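Solute carrier family 15 member 1 (Mus musculus, PDB 5A9D) couples proton movement to the uptake of small peptides in the intestine, the domain described here being its extracellular part. Local coordinates at residues Gln4-Val9 against Gly87-Pro92; Val109-Lys112 against Val117-Asn120; Lys137-Asn142 against Tyr165-Arg170; Pro148-Asp153 against Asp174-Val179. All coordinates share one frame; numbering follows the deposited sequence. Where two conformers were deposited one is given.

Interaction 1. Residues Gln4-Val9 against Gly87-Pro92; sequences QVQIKV and GLNQKP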
loop_
_atom_site.group_PDB
_atom_site.type_symbol
_atom_site.label_atom_id
_atom_site.label_comp_id
_atom_site.label_asym_id
_atom_site.label_seq_id
_atom_site.Cartn_x
_atom_site.Cartn_y
_atom_site.Cartn_z
ATOM N N GLN A 4 -14.912 -6.524 8.350
ATOM C CA GLN A 4 -13.960 -6.848 9.422
ATOM C C GLN A 4 -12.542 -6.286 9.174
ATOM O O GLN A 4 -12.065 -6.194 8.038
ATOM C CB GLN A 4 -13.934 -8.349 9.780
ATOM C CG GLN A 4 -13.173 -9.266 8.812
ATOM C CD GLN A 4 -13.127 -10.727 9.227
ATOM O OE1 GLN A 4 -12.060 -11.370 9.238
ATOM N NE2 GLN A 4 -14.277 -11.283 9.611
ATOM N N VAL A 5 -11.941 -5.821 10.249
ATOM C CA VAL A 5 -10.613 -5.224 10.266
ATOM C C VAL A 5 -9.700 -6.217 11.003
ATOM O O VAL A 5 -10.069 -6.710 12.072
ATOM C CB VAL A 5 -10.688 -3.830 10.961
ATOM C CG1 VAL A 5 -9.307 -3.320 11.374
ATOM C CG2 VAL A 5 -11.373 -2.814 10.041
ATOM N N GLN A 6 -8.570 -6.592 10.383
ATOM C CA GLN A 6 -7.624 -7.505 11.028
ATOM C C GLN A 6 -6.412 -6.694 11.460
ATOM O O GLN A 6 -5.889 -5.881 10.687
ATOM C CB GLN A 6 -7.234 -8.667 10.121
ATOM C CG GLN A 6 -8.295 -9.785 10.031
ATOM C CD GLN A 6 -7.901 -10.902 9.076
ATOM O OE1 GLN A 6 -6.730 -11.152 8.832
ATOM N NE2 GLN A 6 -8.864 -11.599 8.479
ATOM N N ILE A 7 -6.017 -6.850 12.734
ATOM C CA ILE A 7 -4.893 -6.122 13.320
ATOM C C ILE A 7 -3.958 -7.071 14.075
ATOM O O ILE A 7 -4.380 -7.798 14.965
ATOM C CB ILE A 7 -5.369 -4.971 14.268
ATOM C CG1 ILE A 7 -6.420 -4.064 13.587
ATOM C CG2 ILE A 7 -4.161 -4.148 14.805
ATOM C CD1 ILE A 7 -7.236 -3.116 14.522
ATOM N N LYS A 8 -2.673 -6.963 13.770
ATOM C CA LYS A 8 -1.579 -7.673 14.438
ATOM C C LYS A 8 -0.785 -6.570 15.123
ATOM O O LYS A 8 -0.650 -5.488 14.568
ATOM C CB LYS A 8 -0.707 -8.391 13.389
ATOM C CG LYS A 8 0.592 -8.999 13.883
ATOM C CD LYS A 8 1.583 -8.853 12.764
ATOM C CE LYS A 8 2.135 -10.153 12.291
ATOM N NZ LYS A 8 2.761 -9.982 10.966
ATOM N N VAL A 9 -0.296 -6.811 16.327
ATOM C CA VAL A 9 0.504 -5.793 17.029
ATOM C C VAL A 9 1.951 -6.266 17.056
ATOM O O VAL A 9 2.198 -7.422 17.357
ATOM C CB VAL A 9 -0.013 -5.493 18.456
ATOM C CG1 VAL A 9 0.787 -4.339 19.114
ATOM C CG2 VAL A 9 -1.509 -5.185 18.442
ATOM N N GLY A 87 -2.523 -5.522 3.410
ATOM C CA GLY A 87 -3.305 -6.116 2.334
ATOM C C GLY A 87 -4.653 -6.686 2.747
ATOM O O GLY A 87 -5.173 -6.385 3.824
ATOM N N LEU A 88 -5.243 -7.476 1.870
ATOM C CA LEU A 88 -6.578 -8.007 2.061
ATOM C C LEU A 88 -6.698 -9.092 3.098
ATOM O O LEU A 88 -5.759 -9.863 3.297
ATOM C CB LEU A 88 -7.139 -8.483 0.727
ATOM C CG LEU A 88 -7.266 -7.413 -0.368
ATOM C CD1 LEU A 88 -7.775 -8.040 -1.626
ATOM C CD2 LEU A 88 -8.253 -6.345 0.005
ATOM N N ASN A 89 -7.858 -9.149 3.763
ATOM C CA ASN A 89 -8.189 -10.187 4.751
ATOM C C ASN A 89 -8.282 -11.560 4.108
ATOM O O ASN A 89 -7.932 -12.548 4.745
ATOM C CB ASN A 89 -9.539 -9.888 5.402
ATOM C CG ASN A 89 -9.439 -8.861 6.469
ATOM O OD1 ASN A 89 -8.344 -8.451 6.836
ATOM N ND2 ASN A 89 -10.574 -8.379 6.941
ATOM N N GLN A 90 -8.780 -11.623 2.858
ATOM C CA GLN A 90 -8.965 -12.873 2.115
ATOM C C GLN A 90 -8.208 -12.856 0.807
ATOM O O GLN A 90 -8.151 -11.832 0.122
ATOM C CB GLN A 90 -10.468 -13.097 1.844
ATOM C CG GLN A 90 -11.248 -13.653 3.034
ATOM C CD GLN A 90 -11.202 -15.168 3.082
ATOM O OE1 GLN A 90 -10.208 -15.775 3.504
ATOM N NE2 GLN A 90 -12.274 -15.815 2.630
ATOM N N LYS A 91 -7.641 -13.997 0.443
ATOM C CA LYS A 91 -6.948 -14.157 -0.824
ATOM C C LYS A 91 -8.016 -14.206 -1.930
ATOM O O LYS A 91 -9.000 -14.951 -1.811
ATOM C CB LYS A 91 -6.103 -15.442 -0.842
ATOM C CG LYS A 91 -4.993 -15.414 -1.901
ATOM C CD LYS A 91 -4.130 -16.659 -1.833
ATOM C CE LYS A 91 -2.770 -16.458 -2.452
ATOM N NZ LYS A 91 -1.829 -17.548 -2.075
ATOM N N PRO A 92 -7.893 -13.355 -2.971
ATOM C CA PRO A 92 -8.896 -13.396 -4.046
ATOM C C PRO A 92 -8.912 -14.762 -4.738
ATOM O O PRO A 92 -7.853 -15.315 -5.090
ATOM C CB PRO A 92 -8.449 -12.288 -5.003
ATOM C CG PRO A 92 -7.035 -12.025 -4.683
ATOM C CD PRO A 92 -6.826 -12.364 -3.247
#
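The backbones come closest where Gln6 and Asn89 face each other with their CA atoms 6.8 Å apart, a gap that side chains fill; strand 69-76 separates strands 4-11 and 80-88 in the sheet, and Asn89 lies in the loop just past the end of the latter. Asn89 CG sits anti to its own carbonyl carbon (chi1 -80°), and from there the amide reaches across and lies over that of Gln6. The two flat groups stack with planes only 5° apart: OD1 of Asn89 rests 3.3 Å from CD of Gln6, and NE2 of Gln6 lies 3.4 Å from CG of Asn89. The amide nitrogen of Asn89 reaches on to the backbone of strand 4-11, two residues before Gln6, where ND2 gives a weak, bent hydrogen bond of 2.9 Å to Gln4 O and also touches Gln4 CG at 3.3 Å. All this happens at the end of an outer strand in the first of what appear to be two immunoglobulin-like sandwiches, just where the chain leaves for the second. The Gln6 amide is gripped at both ends: NE2 donates an almost straight bond (169°) to Gln4 OE1 at 3.3 Å, meeting it in the carbonyl plane, while OE1 receives Arg70 NE. An alanine here would probably leave the Asn89 amide without its stacking partner, held only by its weak bonds, and deprive Gln4 OE1 and Arg70 NE of this mate. Next to Asn89, the backbone of Leu88 is hydrogen-bonded to Thr189 and Asn188 of the second subunit, and Asn89 ND2 has a further weak bond to Gly1 O.

Interaction 2. Residues Val109-Lys112 against Val117-Asn120; sequences VTIK and VYEN
Ile111 O is held by three groups of the partner strand: Tyr118 N donates to it at 2.8 Å, nearly head-on to the carbonyl, the CA-H of Val117 approaches (CA to Ile111 O 3.4 Å), and the Tyr118 ring turns an edge to it, in plane. The return bond, Ile111 N to Tyr118 O at 2.9 Å, makes these two an antiparallel hydrogen-bonded pair, and Thr110 CA adds a CA-H...O contact to the same Tyr118 oxygen. They form a beta hairpin, strands 109-113 and 116-121, whose second strand is outermost in its sheet. On one face Ile111 and Tyr118 cross, with Ile111 CD1 3.9 Å from Tyr118 CB; the Tyr118 ring then runs on to meet Phe101 edge-to-face, and its OH bonds to Ile99 O. Further along, a side chain takes over from the backbone: with OG1 anti to the carbonyl carbon (chi1 -71°), Thr110 receives Asn120 N at 3.1 Å in an almost perfectly straight bond (176°). A valine in place of Thr110 would probably leave the Asn120 amide without this acceptor. Thr110 CG2 meanwhile leans toward Val117 CG1, 4.2 Å away, and Val109 pairs by backbone with Val121.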
loop_
_atom_site.group_PDB
_atom_site.type_symbol
_atom_site.label_atom_id
_atom_site.label_comp_id
_atom_site.label_asym_id
_atom_site.label_seq_id
_atom_site.Cartn_x
_atom_site.Cartn_y
_atom_site.Cartn_z
ATOM N N VAL A 109 -15.552 10.305 -1.075
ATOM C CA VAL A 109 -16.618 9.457 -1.590
ATOM C C VAL A 109 -16.580 8.100 -0.900
ATOM O O VAL A 109 -15.510 7.614 -0.564
ATOM C CB VAL A 109 -16.601 9.306 -3.141
ATOM C CG1 VAL A 109 -16.885 10.624 -3.843
ATOM C CG2 VAL A 109 -15.317 8.663 -3.654
ATOM N N THR A 110 -17.738 7.480 -0.729
ATOM C CA THR A 110 -17.849 6.149 -0.169
ATOM C C THR A 110 -18.556 5.296 -1.198
ATOM O O THR A 110 -19.579 5.695 -1.755
ATOM C CB THR A 110 -18.498 6.174 1.226
ATOM O OG1 THR A 110 -17.554 6.747 2.119
ATOM C CG2 THR A 110 -18.868 4.761 1.734
ATOM N N ILE A 111 -17.989 4.129 -1.473
ATOM C CA ILE A 111 -18.543 3.202 -2.442
ATOM C C ILE A 111 -18.880 1.946 -1.724
ATOM O O ILE A 111 -18.050 1.446 -0.967
ATOM C CB ILE A 111 -17.591 2.906 -3.649
ATOM C CG1 ILE A 111 -17.120 4.202 -4.300
ATOM C CG2 ILE A 111 -18.280 1.971 -4.668
ATOM C CD1 ILE A 111 -15.710 4.653 -3.841
ATOM N N LYS A 112 -20.093 1.409 -1.986
ATOM C CA LYS A 112 -20.531 0.147 -1.399
ATOM C C LYS A 112 -20.871 -0.749 -2.586
ATOM O O LYS A 112 -21.645 -0.342 -3.461
ATOM C CB LYS A 112 -21.753 0.316 -0.461
ATOM C CG LYS A 112 -21.477 1.201 0.757
ATOM C CD LYS A 112 -22.294 0.768 1.949
ATOM C CE LYS A 112 -22.178 1.718 3.116
ATOM N NZ LYS A 112 -23.164 1.395 4.190
ATOM N N VAL A 117 -16.875 -2.348 0.999
ATOM C CA VAL A 117 -16.903 -0.904 1.178
ATOM C C VAL A 117 -15.537 -0.322 0.856
ATOM O O VAL A 117 -14.515 -0.883 1.227
ATOM C CB VAL A 117 -17.338 -0.506 2.646
ATOM C CG1 VAL A 117 -17.458 1.004 2.815
ATOM C CG2 VAL A 117 -18.642 -1.167 3.044
ATOM N N TYR A 118 -15.538 0.834 0.225
ATOM C CA TYR A 118 -14.383 1.651 -0.081
ATOM C C TYR A 118 -14.784 2.965 0.578
ATOM O O TYR A 118 -15.519 3.764 -0.005
ATOM C CB TYR A 118 -14.238 1.868 -1.575
ATOM C CG TYR A 118 -14.090 0.621 -2.420
ATOM C CD1 TYR A 118 -15.204 -0.080 -2.859
ATOM C CD2 TYR A 118 -12.844 0.225 -2.896
ATOM C CE1 TYR A 118 -15.075 -1.204 -3.684
ATOM C CE2 TYR A 118 -12.706 -0.872 -3.752
ATOM C CZ TYR A 118 -13.826 -1.556 -4.172
ATOM O OH TYR A 118 -13.688 -2.610 -5.025
ATOM N N GLU A 119 -14.350 3.152 1.810
ATOM C CA GLU A 119 -14.739 4.286 2.621
ATOM C C GLU A 119 -13.839 5.475 2.481
ATOM O O GLU A 119 -12.620 5.335 2.537
ATOM C CB GLU A 119 -14.869 3.879 4.106
ATOM C CG GLU A 119 -15.762 4.833 4.896
ATOM C CD GLU A 119 -16.487 4.213 6.073
ATOM O OE1 GLU A 119 -15.878 4.143 7.163
ATOM O OE2 GLU A 119 -17.660 3.803 5.913
ATOM N N ASN A 120 -14.465 6.664 2.326
ATOM C CA ASN A 120 -13.800 7.966 2.276
ATOM C C ASN A 120 -12.586 8.027 1.360
ATOM O O ASN A 120 -11.486 8.356 1.802
ATOM C CB ASN A 120 -13.422 8.398 3.705
ATOM C CG ASN A 120 -14.588 8.602 4.623
ATOM O OD1 ASN A 120 -15.701 8.931 4.203
ATOM N ND2 ASN A 120 -14.337 8.440 5.916
#

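Interaction 3. Residues Lys137-Asn142 against Tyr165-Arg170; sequences KQYTIN and YTYVIR
Tyr167 meets Tyr139, and two residues on Ile169 meets Ile141, across the interior of an immunoglobulin-like beta sandwich. Strand 164-171 belongs to one sheet and strand 138-142 to the other, so the backbones stand well apart, 9.0 Å between CA of Ile141 and CA of Ile169, and the side chains do all the touching. At Tyr167 the ring presents the CD2 and CE2 side of its edge: Tyr139 OH comes up to CD2 at 3.5 Å, near the Tyr167 plane, with Tyr139 CZ behind it at 3.9 Å from the same carbon. The two rings cross obliquely, their planes at 59° and their centroids 6.0 Å apart. Tyr139 gets there with CG lodged between its backbone N and carbonyl carbon (chi1 66°), which swings the ring across the gap, its edge also lying against Lys137 O. Phe101 meets both tyrosine rings, completing an aromatic cluster, and Val179 of the adjoining strand packs on Tyr139. Val168, next in sequence, belongs to the other side of its strand and packs on Met31 of the second subunit. With Ile169 the chain returns to the interior. Here both isoleucines hold CG1 anti to the carbonyl carbon and run out toward each other, tip to tip, so that Ile141 CD1 ends 4.1 Å from Ile169 CG1 and just as far from Ile169 CD1.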
loop_
_atom_site.group_PDB
_atom_site.type_symbol
_atom_site.label_atom_id
_atom_site.label_comp_id
_atom_site.label_asym_id
_atom_site.label_seq_id
_atom_site.Cartn_x
_atom_site.Cartn_y
_atom_site.Cartn_z
ATOM N N LYS A 137 -22.293 -5.975 -11.461
ATOM C CA LYS A 137 -22.450 -5.762 -10.017
ATOM C C LYS A 137 -23.116 -4.415 -9.812
ATOM O O LYS A 137 -22.729 -3.426 -10.454
ATOM C CB LYS A 137 -21.071 -5.737 -9.271
ATOM C CG LYS A 137 -20.211 -7.001 -9.381
ATOM C CD LYS A 137 -20.845 -8.193 -8.694
ATOM C CE LYS A 137 -20.583 -9.439 -9.491
ATOM N NZ LYS A 137 -21.339 -10.599 -8.985
ATOM N N GLN A 138 -24.080 -4.364 -8.891
ATOM C CA GLN A 138 -24.718 -3.108 -8.526
ATOM C C GLN A 138 -23.833 -2.439 -7.462
ATOM O O GLN A 138 -23.233 -3.123 -6.648
ATOM C CB GLN A 138 -26.117 -3.345 -7.951
ATOM C CG GLN A 138 -27.168 -3.663 -8.996
ATOM C CD GLN A 138 -28.418 -2.887 -8.712
ATOM O OE1 GLN A 138 -29.278 -3.324 -7.930
ATOM N NE2 GLN A 138 -28.509 -1.687 -9.290
ATOM N N TYR A 139 -23.749 -1.113 -7.465
ATOM C CA TYR A 139 -23.002 -0.395 -6.439
ATOM C C TYR A 139 -23.564 0.992 -6.180
ATOM O O TYR A 139 -24.324 1.532 -6.995
ATOM C CB TYR A 139 -21.487 -0.358 -6.721
ATOM C CG TYR A 139 -21.051 0.426 -7.935
ATOM C CD1 TYR A 139 -21.048 -0.155 -9.203
ATOM C CD2 TYR A 139 -20.556 1.717 -7.809
ATOM C CE1 TYR A 139 -20.585 0.546 -10.315
ATOM C CE2 TYR A 139 -20.111 2.431 -8.911
ATOM C CZ TYR A 139 -20.119 1.842 -10.158
ATOM O OH TYR A 139 -19.635 2.565 -11.201
ATOM N N THR A 140 -23.235 1.552 -5.016
ATOM C CA THR A 140 -23.712 2.878 -4.690
ATOM C C THR A 140 -22.571 3.777 -4.426
ATOM O O THR A 140 -21.557 3.342 -3.911
ATOM C CB THR A 140 -24.680 2.896 -3.480
ATOM O OG1 THR A 140 -23.933 2.651 -2.288
ATOM C CG2 THR A 140 -25.846 1.930 -3.620
ATOM N N ILE A 141 -22.780 5.062 -4.668
ATOM C CA ILE A 141 -21.792 6.083 -4.387
ATOM C C ILE A 141 -22.487 7.164 -3.578
ATOM O O ILE A 141 -23.482 7.716 -4.023
ATOM C CB ILE A 141 -21.122 6.664 -5.662
ATOM C CG1 ILE A 141 -20.277 5.610 -6.400
ATOM C CG2 ILE A 141 -20.252 7.890 -5.287
ATOM C CD1 ILE A 141 -20.005 5.981 -7.865
ATOM N N ASN A 142 -21.962 7.454 -2.396
ATOM C CA ASN A 142 -22.496 8.497 -1.522
ATOM C C ASN A 142 -21.410 9.520 -1.222
ATOM O O ASN A 142 -20.265 9.162 -0.933
ATOM C CB ASN A 142 -23.142 7.903 -0.268
ATOM C CG ASN A 142 -24.463 7.223 -0.584
ATOM O OD1 ASN A 142 -25.527 7.843 -0.542
ATOM N ND2 ASN A 142 -24.430 5.948 -0.968
ATOM N N TYR A 165 -10.024 -3.551 -12.873
ATOM C CA TYR A 165 -10.598 -2.316 -13.399
ATOM C C TYR A 165 -10.449 -1.181 -12.415
ATOM O O TYR A 165 -10.433 -1.397 -11.206
ATOM C CB TYR A 165 -12.097 -2.486 -13.736
ATOM C CG TYR A 165 -12.415 -3.639 -14.667
ATOM C CD1 TYR A 165 -12.386 -3.473 -16.047
ATOM C CD2 TYR A 165 -12.746 -4.894 -14.165
ATOM C CE1 TYR A 165 -12.658 -4.535 -16.906
ATOM C CE2 TYR A 165 -13.043 -5.954 -15.011
ATOM C CZ TYR A 165 -12.989 -5.771 -16.381
ATOM O OH TYR A 165 -13.276 -6.828 -17.204
ATOM N N THR A 166 -10.377 0.041 -12.958
ATOM C CA THR A 166 -10.326 1.293 -12.223
ATOM C C THR A 166 -11.572 2.044 -12.653
ATOM O O THR A 166 -11.792 2.274 -13.840
ATOM C CB THR A 166 -9.057 2.075 -12.538
ATOM O OG1 THR A 166 -7.941 1.359 -12.052
ATOM C CG2 THR A 166 -9.035 3.437 -11.871
ATOM N N TYR A 167 -12.397 2.364 -11.694
ATOM C CA TYR A 167 -13.630 3.111 -11.933
ATOM C C TYR A 167 -13.380 4.546 -11.494
ATOM O O TYR A 167 -13.051 4.782 -10.330
ATOM C CB TYR A 167 -14.771 2.422 -11.152
ATOM C CG TYR A 167 -15.308 1.163 -11.810
ATOM C CD1 TYR A 167 -14.490 0.351 -12.594
ATOM C CD2 TYR A 167 -16.651 0.818 -11.708
ATOM C CE1 TYR A 167 -15.002 -0.768 -13.264
ATOM C CE2 TYR A 167 -17.172 -0.296 -12.377
ATOM C CZ TYR A 167 -16.341 -1.093 -13.140
ATOM O OH TYR A 167 -16.856 -2.199 -13.776
ATOM N N VAL A 168 -13.370 5.484 -12.453
ATOM C CA VAL A 168 -13.084 6.901 -12.163
ATOM C C VAL A 168 -14.403 7.630 -11.960
ATOM O O VAL A 168 -15.217 7.676 -12.864
ATOM C CB VAL A 168 -12.191 7.567 -13.263
ATOM C CG1 VAL A 168 -12.047 9.068 -13.028
ATOM C CG2 VAL A 168 -10.814 6.908 -13.343
ATOM N N ILE A 169 -14.591 8.216 -10.777
ATOM C CA ILE A 169 -15.796 8.945 -10.407
ATOM C C ILE A 169 -15.590 10.407 -10.724
ATOM O O ILE A 169 -14.649 10.998 -10.201
ATOM C CB ILE A 169 -16.070 8.730 -8.890
ATOM C CG1 ILE A 169 -16.202 7.204 -8.569
ATOM C CG2 ILE A 169 -17.308 9.578 -8.425
ATOM C CD1 ILE A 169 -16.113 6.889 -6.981
ATOM N N ARG A 170 -16.492 11.015 -11.518
ATOM C CA ARG A 170 -16.408 12.449 -11.843
ATOM C C ARG A 170 -17.773 13.101 -11.870
ATOM O O ARG A 170 -18.789 12.392 -11.870
ATOM C CB ARG A 170 -15.727 12.651 -13.204
ATOM C CG ARG A 170 -16.424 11.945 -14.372
ATOM C CD ARG A 170 -16.056 12.610 -15.679
ATOM N NE ARG A 170 -16.036 11.655 -16.782
ATOM C CZ ARG A 170 -16.064 11.998 -18.066
ATOM N NH1 ARG A 170 -16.150 13.278 -18.418
ATOM N NH2 ARG A 170 -16.017 11.067 -19.009
#

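Interaction 4. Residues Pro148-Asp153 against Asp174-Val179; sequences PTCLTD and DGCLEV
Cys150 and Cys176 form the covalent part of this contact, a disulfide with SG of Cys150 2.0 Å from SG of Cys176 and the CA atoms 5.6 Å apart. Each cysteine was deposited in two conformers; in one of them, both sulfurs stand anti to the carbonyl carbon of their own residue, and the C-S-S-C torsion of -74° gives the bridge a left-handed twist, torsions that need not hold in the other. Among the polar contacts, one water spans the two segments. It accepts from Leu177 N at 2.8 Å and donates to Leu151 O at a distance short enough to be doubtful. Within 174-179, Asp174 folds back in an Asx turn, OD1 receiving Cys176 N in a weak bond of 3.3 Å, while Gly175 occupies backbone angles suited to glycine and its O is hydrogen-bonded to Arg171 NE. The bridge thus ties the loop after strand 138-142 to the turn leading into strand 177-184, across from one sheet of the sandwich to the other. Just beyond it, Thr152 pairs by backbone with Ile141 of strand 138-142, and Leu177, the first residue of its strand, packs on both Ile141 and Ile169.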
loop_
_atom_site.group_PDB
_atom_site.type_symbol
_atom_site.label_atom_id
_atom_site.label_comp_id
_atom_site.label_asym_id
_atom_site.label_seq_id
_atom_site.Cartn_x
_atom_site.Cartn_y
_atom_site.Cartn_z
ATOM N N PRO A 148 -28.498 15.932 -2.935
ATOM C CA PRO A 148 -29.033 14.648 -2.421
ATOM C C PRO A 148 -30.031 13.966 -3.365
ATOM O O PRO A 148 -30.256 12.758 -3.257
ATOM C CB PRO A 148 -29.706 15.049 -1.097
ATOM C CG PRO A 148 -30.001 16.487 -1.240
ATOM C CD PRO A 148 -28.870 17.053 -2.048
ATOM N N THR A 149 -30.622 14.757 -4.279
ATOM C CA THR A 149 -31.581 14.328 -5.300
ATOM C C THR A 149 -30.928 13.523 -6.444
ATOM O O THR A 149 -31.640 12.790 -7.142
ATOM C CB THR A 149 -32.332 15.542 -5.864
ATOM O OG1 THR A 149 -31.386 16.471 -6.403
ATOM C CG2 THR A 149 -33.223 16.223 -4.823
ATOM N N CYS A 150 -29.586 13.653 -6.615
ATOM C CA CYS A 150 -28.778 12.965 -7.636
ATOM C C CYS A 150 -28.808 11.452 -7.455
ATOM O O CYS A 150 -28.802 10.959 -6.322
ATOM C CB CYS A 150 -27.337 13.465 -7.636
ATOM S SG CYS A 150 -27.107 15.178 -8.165
ATOM N N LEU A 151 -28.770 10.724 -8.586
ATOM C CA LEU A 151 -28.713 9.258 -8.632
ATOM C C LEU A 151 -27.445 8.689 -7.933
ATOM O O LEU A 151 -26.333 9.120 -8.209
ATOM C CB LEU A 151 -28.853 8.833 -10.109
ATOM C CG LEU A 151 -28.750 7.380 -10.531
ATOM C CD1 LEU A 151 -27.396 7.024 -11.053
ATOM C CD2 LEU A 151 -29.704 6.412 -9.791
ATOM N N THR A 152 -27.639 7.772 -6.983
ATOM C CA THR A 152 -26.533 7.161 -6.222
ATOM C C THR A 152 -26.324 5.679 -6.564
ATOM O O THR A 152 -25.394 5.060 -6.047
ATOM C CB THR A 152 -26.723 7.341 -4.698
ATOM O OG1 THR A 152 -27.941 6.730 -4.284
ATOM C CG2 THR A 152 -26.672 8.800 -4.256
ATOM N N ASP A 153 -27.186 5.120 -7.420
ATOM C CA ASP A 153 -27.135 3.705 -7.803
ATOM C C ASP A 153 -26.496 3.526 -9.151
ATOM O O ASP A 153 -26.830 4.244 -10.088
ATOM C CB ASP A 153 -28.541 3.083 -7.788
ATOM C CG ASP A 153 -29.232 3.199 -6.436
ATOM O OD1 ASP A 153 -28.649 2.744 -5.429
ATOM O OD2 ASP A 153 -30.365 3.734 -6.392
ATOM N N ASP A 174 -24.695 17.261 -16.127
ATOM C CA ASP A 174 -25.899 17.709 -15.412
ATOM C C ASP A 174 -25.648 18.044 -13.928
ATOM O O ASP A 174 -26.602 18.314 -13.203
ATOM C CB ASP A 174 -27.038 16.668 -15.580
ATOM C CG ASP A 174 -26.891 15.369 -14.790
ATOM O OD1 ASP A 174 -25.738 14.952 -14.524
ATOM O OD2 ASP A 174 -27.929 14.764 -14.451
ATOM N N GLY A 175 -24.386 18.012 -13.491
ATOM C CA GLY A 175 -24.014 18.308 -12.108
ATOM C C GLY A 175 -24.039 17.134 -11.136
ATOM O O GLY A 175 -23.629 17.284 -9.972
ATOM N N CYS A 176 -24.507 15.962 -11.593
ATOM C CA CYS A 176 -24.554 14.765 -10.757
ATOM C C CYS A 176 -23.315 13.874 -10.964
ATOM O O CYS A 176 -22.280 14.382 -11.398
ATOM C CB CYS A 176 -25.867 14.012 -10.943
ATOM S SG CYS A 176 -27.287 14.820 -10.155
ATOM N N LEU A 177 -23.392 12.583 -10.626
ATOM C CA LEU A 177 -22.265 11.659 -10.734
ATOM C C LEU A 177 -22.283 10.820 -11.965
ATOM O O LEU A 177 -23.341 10.425 -12.444
ATOM C CB LEU A 177 -22.154 10.729 -9.509
ATOM C CG LEU A 177 -21.782 11.368 -8.199
ATOM C CD1 LEU A 177 -21.638 10.339 -7.170
ATOM C CD2 LEU A 177 -20.501 12.144 -8.306
ATOM N N GLU A 178 -21.083 10.469 -12.422
ATOM C CA GLU A 178 -20.820 9.659 -13.603
ATOM C C GLU A 178 -19.570 8.827 -13.273
ATOM O O GLU A 178 -18.671 9.306 -12.578
ATOM C CB GLU A 178 -20.518 10.631 -14.753
ATOM C CG GLU A 178 -20.357 10.021 -16.109
ATOM C CD GLU A 178 -20.443 11.089 -17.170
ATOM O OE1 GLU A 178 -19.420 11.765 -17.410
ATOM O OE2 GLU A 178 -21.547 11.281 -17.728
ATOM N N VAL A 179 -19.492 7.615 -13.812
ATOM C CA VAL A 179 -18.360 6.730 -13.620
ATOM C C VAL A 179 -17.793 6.264 -14.975
ATOM O O VAL A 179 -18.531 5.729 -15.795
ATOM C CB VAL A 179 -18.719 5.534 -12.683
ATOM C CG1 VAL A 179 -17.487 4.672 -12.406
ATOM C CG2 VAL A 179 -19.329 6.017 -11.363
HETATM O O HOH W 1 -25.431 10.955 -9.721
#

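From the N terminus, interaction 1 comes first, joining strand 4-11 to the end of strand 80-88 and so closing a long loop that takes in most of the first half of the chain. Interaction 2 follows in series, a short hairpin about 17 Å away between centres. Interactions 3 and 4 cross: their segments alternate along the chain, 137-142, 148-153, 165-170, 174-179, so that a buried contact and a disulfide join the same two sheets. Strand 109-113 of interaction 2 neighbours strand 138-142 of interaction 3, with Lys112 O and Thr140 N 2.9 Å apart. Interactions 1 and 3 both have residues that touch the second subunit.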